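Local structure of LpxE (Aquifex aeolicus, 6EBU) at residues Q84-I89 against A146-P151. The protein probably acts as a membrane-bound PAP2-family phosphatase that removes the 1-phosphate group of lipid A in the bacterial envelope. The protein carries 1 engineered substitution. Numbering follows the deposited sequence.
Sequences QPRPAI and AGVHFP. With SO4 (sulfate ion), chain B.
Arg86 and His149 converge on one bound sulfate, with their guanidinium and imidazole planes turned 55° against each other. Arg86 NH2 donates to sulfate O2 at the guanidinium edge (2.6 Å), while His149 NE2 donates to O1 at the edge of its ring (2.8 Å). Arg86 NH1 lies over one face of that ring, towards its rim, and donates to Val148 O at 2.7 Å from above the carbonyl plane, a bent bond with an N-H...O angle of 137°. The arginine chain, extended from CG to NE, runs past this carbonyl, and its NE is held by Trp102 O. An alanine at Arg86 would remove the NH1 group that stands over the rim of the His149 ring and would probably leave Val148 O and sulfate O2 without these guanidinium donors. Beside this polar cluster, Pro87 and Phe150 meet tip to tip: Pro87 CG sits 3.6 Å from the Phe150 ring centroid, over its centre, in a CH-pi contact, and Pro85 O approaches the ring edge at CE2 (3.2 Å). A water bridges Ala88 N and Gly147 O. Lys79, Gly108 and Arg143 complete the sulfate site. Arg86-Pro87 ends a KX6RP motif and His149 lies in RX5HX3D, two of the three PAP2 signature motifs that line the phosphate site, which the sulfate probably marks.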
ATOM      1  N   GLN A  84      -1.892 -16.056   0.418  1.00 59.52           N
ATOM      2  CA  GLN A  84      -0.480 -16.273   0.164  1.00 54.88           C
ATOM      3  C   GLN A  84       0.344 -16.057   1.431  1.00 48.85           C
ATOM      4  O   GLN A  84      -0.007 -15.231   2.280  1.00 47.30           O
ATOM      5  CB  GLN A  84       0.014 -15.334  -0.932  1.00 46.41           C
ATOM      6  CG  GLN A  84      -0.474 -15.697  -2.322  1.00 50.38           C
ATOM      7  CD  GLN A  84       0.054 -17.036  -2.795  1.00 58.22           C
ATOM      8  OE1 GLN A  84       1.233 -17.172  -3.124  1.00 52.01           O
ATOM      9  NE2 GLN A  84      -0.819 -18.035  -2.832  1.00 58.48           N
ATOM     10  N   PRO A  85       1.436 -16.798   1.582  1.00 51.48           N
ATOM     11  CA  PRO A  85       2.331 -16.571   2.718  1.00 52.44           C
ATOM     12  C   PRO A  85       3.169 -15.320   2.523  1.00 39.62           C
ATOM     13  O   PRO A  85       3.578 -14.979   1.410  1.00 43.25           O
ATOM     14  CB  PRO A  85       3.209 -17.829   2.727  1.00 48.42           C
ATOM     15  CG  PRO A  85       3.241 -18.251   1.287  1.00 42.67           C
ATOM     16  CD  PRO A  85       1.870 -17.934   0.750  1.00 45.80           C
ATOM     17  N   ARG A  86       3.412 -14.627   3.627  1.00 41.39           N
ATOM     18  CA  ARG A  86       4.277 -13.461   3.621  1.00 47.92           C
ATOM     19  C   ARG A  86       5.736 -13.907   3.608  1.00 47.39           C
ATOM     20  O   ARG A  86       6.033 -15.092   3.769  1.00 46.24           O
ATOM     21  CB  ARG A  86       3.945 -12.579   4.823  1.00 39.08           C
ATOM     22  CG  ARG A  86       2.583 -11.898   4.719  1.00 40.34           C
ATOM     23  CD  ARG A  86       2.256 -11.106   5.968  1.00 42.03           C
ATOM     24  NE  ARG A  86       0.937 -10.483   5.905  1.00 44.22           N
ATOM     25  CZ  ARG A  86       0.709  -9.218   5.565  1.00 43.00           C
ATOM     26  NH1 ARG A  86       1.712  -8.408   5.252  1.00 39.81           N
ATOM     27  NH2 ARG A  86      -0.535  -8.759   5.545  1.00 44.33           N
ATOM     28  N   PRO A  87       6.676 -12.978   3.389  1.00 48.59           N
ATOM     29  CA  PRO A  87       8.095 -13.372   3.329  1.00 39.34           C
ATOM     30  C   PRO A  87       8.607 -14.123   4.548  1.00 37.82           C
ATOM     31  O   PRO A  87       9.487 -14.979   4.400  1.00 49.70           O
ATOM     32  CB  PRO A  87       8.810 -12.026   3.159  1.00 43.61           C
ATOM     33  CG  PRO A  87       7.835 -11.203   2.399  1.00 41.21           C
ATOM     34  CD  PRO A  87       6.481 -11.590   2.929  1.00 40.42           C
ATOM     35  N   ALA A  88       8.099 -13.831   5.747  1.00 45.31           N
ATOM     36  CA  ALA A  88       8.591 -14.521   6.934  1.00 44.50           C
ATOM     37  C   ALA A  88       8.248 -16.005   6.929  1.00 52.22           C
ATOM     38  O   ALA A  88       8.905 -16.783   7.628  1.00 49.99           O
ATOM     39  CB  ALA A  88       8.036 -13.868   8.201  1.00 44.62           C
ATOM     40  N   ILE A  89       7.240 -16.411   6.164  1.00 54.86           N
ATOM     41  CA  ILE A  89       6.876 -17.820   6.056  1.00 53.17           C
ATOM     42  C   ILE A  89       7.598 -18.490   4.894  1.00 52.61           C
ATOM     43  O   ILE A  89       8.172 -19.571   5.045  1.00 54.50           O
ATOM     44  CB  ILE A  89       5.343 -17.960   5.918  1.00 50.05           C
ATOM     45  CG1 ILE A  89       4.634 -17.407   7.157  1.00 48.99           C
ATOM     46  CG2 ILE A  89       4.957 -19.412   5.678  1.00 58.25           C
ATOM     47  CD1 ILE A  89       4.941 -18.161   8.430  1.00 48.81           C
ATOM     48  N   ALA A 146       9.838  -3.691   5.636  1.00 38.91           N
ATOM     49  CA  ALA A 146       9.429  -4.315   6.886  1.00 35.13           C
ATOM     50  C   ALA A 146       9.444  -5.837   6.819  1.00 35.79           C
ATOM     51  O   ALA A 146       9.305  -6.485   7.861  1.00 40.92           O
ATOM     52  CB  ALA A 146       8.032  -3.830   7.280  1.00 40.83           C
ATOM     53  N   GLY A 147       9.606  -6.416   5.630  1.00 38.68           N
ATOM     54  CA  GLY A 147       9.621  -7.857   5.491  1.00 39.13           C
ATOM     55  C   GLY A 147       8.263  -8.521   5.527  1.00 45.14           C
ATOM     56  O   GLY A 147       8.190  -9.740   5.702  1.00 46.06           O
ATOM     57  N   VAL A 148       7.180  -7.759   5.357  1.00 42.21           N
ATOM     58  CA  VAL A 148       5.834  -8.319   5.442  1.00 40.14           C
ATOM     59  C   VAL A 148       5.172  -8.481   4.082  1.00 35.19           C
ATOM     60  O   VAL A 148       4.070  -9.048   4.010  1.00 43.14           O
ATOM     61  CB  VAL A 148       4.933  -7.465   6.360  1.00 41.30           C
ATOM     62  CG1 VAL A 148       5.542  -7.364   7.751  1.00 37.44           C
ATOM     63  CG2 VAL A 148       4.710  -6.081   5.761  1.00 35.73           C
ATOM     64  N   HIS A 149       5.795  -8.009   3.006  1.00 38.88           N
ATOM     65  CA  HIS A 149       5.215  -8.132   1.678  1.00 33.77           C
ATOM     66  C   HIS A 149       6.316  -8.395   0.662  1.00 40.66           C
ATOM     67  O   HIS A 149       7.489  -8.080   0.884  1.00 40.38           O
ATOM     68  CB  HIS A 149       4.425  -6.876   1.279  1.00 34.90           C
ATOM     69  CG  HIS A 149       3.033  -6.833   1.830  1.00 48.92           C
ATOM     70  ND1 HIS A 149       2.056  -7.735   1.464  1.00 49.44           N
ATOM     71  CD2 HIS A 149       2.452  -5.990   2.717  1.00 43.98           C
ATOM     72  CE1 HIS A 149       0.936  -7.452   2.103  1.00 40.94           C
ATOM     73  NE2 HIS A 149       1.149  -6.399   2.872  1.00 44.99           N
ATOM     74  N   PHE A 150       5.915  -8.996  -0.459  1.00 37.87           N
ATOM     75  CA  PHE A 150       6.731  -9.186  -1.645  1.00 39.60           C
ATOM     76  C   PHE A 150       6.490  -8.054  -2.631  1.00 43.08           C
ATOM     77  O   PHE A 150       5.444  -7.400  -2.595  1.00 39.42           O
ATOM     78  CB  PHE A 150       6.397 -10.519  -2.311  1.00 38.65           C
ATOM     79  CG  PHE A 150       6.732 -11.723  -1.481  1.00 44.17           C
ATOM     80  CD1 PHE A 150       8.032 -12.191  -1.408  1.00 43.48           C
ATOM     81  CD2 PHE A 150       5.740 -12.401  -0.792  1.00 46.09           C
ATOM     82  CE1 PHE A 150       8.340 -13.310  -0.652  1.00 48.10           C
ATOM     83  CE2 PHE A 150       6.041 -13.519  -0.037  1.00 40.78           C
ATOM     84  CZ  PHE A 150       7.343 -13.973   0.031  1.00 39.18           C
ATOM     85  N   PRO A 151       7.449  -7.794  -3.523  1.00 42.17           N
ATOM     86  CA  PRO A 151       7.220  -6.786  -4.573  1.00 39.82           C
ATOM     87  C   PRO A 151       5.977  -7.036  -5.409  1.00 40.41           C
ATOM     88  O   PRO A 151       5.368  -6.075  -5.895  1.00 43.43           O
ATOM     89  CB  PRO A 151       8.498  -6.880  -5.416  1.00 41.58           C
ATOM     90  CG  PRO A 151       9.539  -7.302  -4.438  1.00 36.03           C
ATOM     91  CD  PRO A 151       8.853  -8.240  -3.482  1.00 44.66           C
TER
HETATM   92  S   SO4 B 201      -1.477  -5.361   4.490  1.00 53.74           S
HETATM   93  O1  SO4 B 201      -0.358  -4.482   4.156  1.00 53.58           O
HETATM   94  O2  SO4 B 201      -1.116  -6.204   5.624  1.00 53.46           O
HETATM   95  O3  SO4 B 201      -1.781  -6.198   3.333  1.00 52.52           O
HETATM   96  O4  SO4 B 201      -2.646  -4.556   4.833  1.00 51.47           O
HETATM   97  O   HOH W   1       6.430 -11.673   6.583  1.00 34.97           O